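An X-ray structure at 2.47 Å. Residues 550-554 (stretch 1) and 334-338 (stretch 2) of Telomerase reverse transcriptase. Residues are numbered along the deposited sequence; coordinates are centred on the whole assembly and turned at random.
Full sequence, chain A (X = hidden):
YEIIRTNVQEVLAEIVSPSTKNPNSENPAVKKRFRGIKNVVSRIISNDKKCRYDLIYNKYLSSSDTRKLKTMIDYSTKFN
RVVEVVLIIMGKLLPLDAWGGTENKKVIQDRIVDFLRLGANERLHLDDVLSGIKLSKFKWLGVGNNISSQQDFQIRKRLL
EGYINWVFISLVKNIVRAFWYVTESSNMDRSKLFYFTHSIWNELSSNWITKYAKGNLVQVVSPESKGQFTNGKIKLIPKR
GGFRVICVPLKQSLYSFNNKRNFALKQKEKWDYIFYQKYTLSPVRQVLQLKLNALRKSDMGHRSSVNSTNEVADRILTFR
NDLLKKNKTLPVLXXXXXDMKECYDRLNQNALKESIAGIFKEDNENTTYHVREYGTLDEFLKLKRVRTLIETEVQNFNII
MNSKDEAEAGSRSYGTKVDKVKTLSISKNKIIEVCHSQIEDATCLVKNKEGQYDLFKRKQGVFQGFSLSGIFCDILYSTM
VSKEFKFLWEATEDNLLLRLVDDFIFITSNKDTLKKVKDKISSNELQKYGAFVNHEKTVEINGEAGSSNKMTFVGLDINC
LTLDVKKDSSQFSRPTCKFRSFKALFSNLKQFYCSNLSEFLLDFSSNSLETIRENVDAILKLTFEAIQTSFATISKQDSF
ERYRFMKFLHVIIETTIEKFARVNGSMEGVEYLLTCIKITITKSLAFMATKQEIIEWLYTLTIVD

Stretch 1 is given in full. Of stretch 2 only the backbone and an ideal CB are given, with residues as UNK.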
# COMPACT_ATOMS: atom_id res chain seq x y z
N LYS A 550 2.69 -27.65 -14.62
CA LYS A 550 2.89 -26.28 -14.17
C LYS A 550 1.69 -25.83 -13.34
O LYS A 550 0.54 -25.97 -13.77
CB LYS A 550 3.09 -25.34 -15.36
CG LYS A 550 4.54 -25.18 -15.81
CD LYS A 550 5.05 -26.42 -16.52
CE LYS A 550 4.28 -26.69 -17.81
NZ LYS A 550 4.86 -27.85 -18.55
N MSE A 551 1.96 -25.29 -12.16
CA MSE A 551 0.92 -24.68 -11.35
C MSE A 551 1.35 -23.28 -10.92
O MSE A 551 2.51 -23.05 -10.60
CB MSE A 551 0.61 -25.53 -10.11
CG MSE A 551 -0.37 -24.87 -9.15
SE MSE A 551 -0.72 -25.89 -7.53
CE MSE A 551 -1.60 -27.44 -8.32
N THR A 552 0.40 -22.34 -10.93
CA THR A 552 0.66 -20.97 -10.49
C THR A 552 0.16 -20.81 -9.06
O THR A 552 -1.05 -20.80 -8.81
CB THR A 552 -0.00 -19.96 -11.42
OG1 THR A 552 0.57 -20.07 -12.73
CG2 THR A 552 0.22 -18.55 -10.90
N PHE A 553 1.09 -20.70 -8.12
CA PHE A 553 0.79 -20.28 -6.77
C PHE A 553 1.00 -18.76 -6.72
O PHE A 553 1.21 -18.12 -7.75
CB PHE A 553 1.63 -21.05 -5.77
CG PHE A 553 1.10 -21.01 -4.37
CD1 PHE A 553 -0.25 -21.19 -4.12
CD2 PHE A 553 1.95 -20.81 -3.30
CE1 PHE A 553 -0.74 -21.15 -2.83
CE2 PHE A 553 1.46 -20.77 -2.01
CZ PHE A 553 0.11 -20.94 -1.77
N VAL A 554 0.93 -18.17 -5.53
CA VAL A 554 0.99 -16.71 -5.43
C VAL A 554 2.29 -16.21 -6.03
O VAL A 554 3.38 -16.43 -5.48
CB VAL A 554 0.84 -16.28 -3.97
CG1 VAL A 554 -0.62 -16.28 -3.57
CG2 VAL A 554 1.63 -17.22 -3.07
N UNK A 334 2.79 -34.93 -5.71
CA UNK A 334 1.41 -34.50 -5.88
C UNK A 334 1.23 -33.17 -5.18
O UNK A 334 1.75 -32.97 -4.08
CB UNK A 334 0.43 -35.54 -5.34
N UNK A 335 0.52 -32.25 -5.82
CA UNK A 335 0.30 -30.96 -5.19
C UNK A 335 -1.09 -30.39 -5.43
O UNK A 335 -1.71 -30.61 -6.48
CB UNK A 335 1.35 -29.96 -5.69
N UNK A 336 -1.56 -29.65 -4.43
CA UNK A 336 -2.90 -29.10 -4.40
C UNK A 336 -2.82 -27.67 -3.86
O UNK A 336 -2.10 -27.41 -2.89
CB UNK A 336 -3.83 -29.97 -3.55
N UNK A 337 -3.49 -26.74 -4.53
CA UNK A 337 -3.63 -25.38 -4.03
C UNK A 337 -5.11 -25.06 -3.83
O UNK A 337 -5.96 -25.51 -4.61
CB UNK A 337 -2.98 -24.38 -4.99
N UNK A 338 -5.40 -24.29 -2.78
CA UNK A 338 -6.78 -23.94 -2.45
C UNK A 338 -6.77 -22.66 -1.63
O UNK A 338 -5.83 -22.43 -0.86
CB UNK A 338 -7.48 -25.07 -1.69

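Two strands of one chain, more than two hundred residues apart in sequence, run in roughly the same direction here, with their axes 34° apart and 8.8 Å from each other at closest approach. That spacing is too wide for backbone pairing, so side chains must bridge the gap. The backbone angles of stretch 2 are extended throughout, and its CB atoms therefore alternate between the two sides of the strand.

Position 334 begins the strand with phi/psi of -115/137. Nothing of stretch 1 lies within 5.5 Å of its ideal CB, so stretch 1 sets no preference; the extended backbone would readily accept a beta-branched or aromatic residue, among others. The deposited residue is Tyr-334, which makes no contact with stretch 1 and whose OH is hydrogen-bonded elsewhere in the structure.

At position 335 the CA-to-CB bond points toward stretch 1, and the ideal CB stands 4.7 Å from CE of Met-551. What stretch 1 offers here is the apolar tip of a long side chain, with no donor or acceptor from that side chain to satisfy a polar group. Leucine, isoleucine, valine or methionine would all be reasonable. The residue is Met-335, modelled like Met-551 as selenomethionine. Its chi1 is p and its chi2 t, and its CG lies 4.0 Å from CE of Met-551, an apolar contact between two flexible side chains. The same methyl also approaches the backbone, with Met-551 CE 3.7 Å from Met-335 O.

Position 336 turns its CB away, and no atom of stretch 1 comes within 5.5 Å of it. The choice is thus left to surroundings other than stretch 1, although phi/psi of -139/133 suits a beta-branched residue well. Ile-336 fills it, and its backbone CA, 4.5 Å from Met-551 CE, makes the nearest approach.

Position 337 points toward stretch 1 again and lies closest in register to Phe-553, CA to CA 7.3 Å. Its ideal CB is 3.7 Å from SE of Met-551 and 4.3 Å from CD1 of Phe-553, so the first part of the side chain must be compatible with apolar neighbours. A short aliphatic residue could use these contacts, but the carbonyl of Thr-552 offers an acceptor farther out, within range of a long side chain ending in a donor: lysine, arginine or perhaps glutamine. The residue is Lys-337. From CB, packed beside Met-551 and obliquely to the Phe-553 ring, its chain leaves with chi1 p and then runs fully extended, chi2 to chi4 all t. This carries the ammonium group to the backbone of stretch 1, where NZ donates a short hydrogen bond of 2.5 Å to O of Thr-552. Lysine thus combines an aliphatic stem with a polar end.

Position 338 directs its CB away, with nothing of stretch 1 within 5.5 Å, and many residues, including large aromatic ones, could be accommodated as far as stretch 1 is concerned. It is Phe-338, which makes no contact with stretch 1.

Stretch 2, residues 334-338: YMIKF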
# COMPACT_ATOMS: atom_id res chain seq x y z
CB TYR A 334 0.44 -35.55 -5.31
CG TYR A 334 0.74 -36.96 -5.77
CD1 TYR A 334 1.77 -37.69 -5.19
CD2 TYR A 334 -0.01 -37.55 -6.77
CE1 TYR A 334 2.05 -38.97 -5.61
CE2 TYR A 334 0.27 -38.84 -7.19
CZ TYR A 334 1.30 -39.54 -6.61
OH TYR A 334 1.59 -40.82 -7.02
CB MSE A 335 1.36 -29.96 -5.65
CG MSE A 335 1.46 -29.79 -7.15
SE MSE A 335 2.89 -28.54 -7.57
CE MSE A 335 4.38 -29.51 -6.77
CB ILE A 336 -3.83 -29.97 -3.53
CG1 ILE A 336 -5.20 -29.32 -3.35
CG2 ILE A 336 -3.18 -30.28 -2.18
CD1 ILE A 336 -6.16 -29.65 -4.46
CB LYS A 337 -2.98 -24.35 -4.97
CG LYS A 337 -3.82 -23.97 -6.18
CD LYS A 337 -3.22 -22.79 -6.91
CE LYS A 337 -4.11 -22.36 -8.07
NZ LYS A 337 -3.53 -21.20 -8.80
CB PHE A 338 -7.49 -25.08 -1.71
CG PHE A 338 -6.80 -25.53 -0.44
CD1 PHE A 338 -5.77 -26.47 -0.48
CD2 PHE A 338 -7.19 -25.04 0.79
CE1 PHE A 338 -5.14 -26.89 0.69
CE2 PHE A 338 -6.57 -25.45 1.96
CZ PHE A 338 -5.54 -26.38 1.91
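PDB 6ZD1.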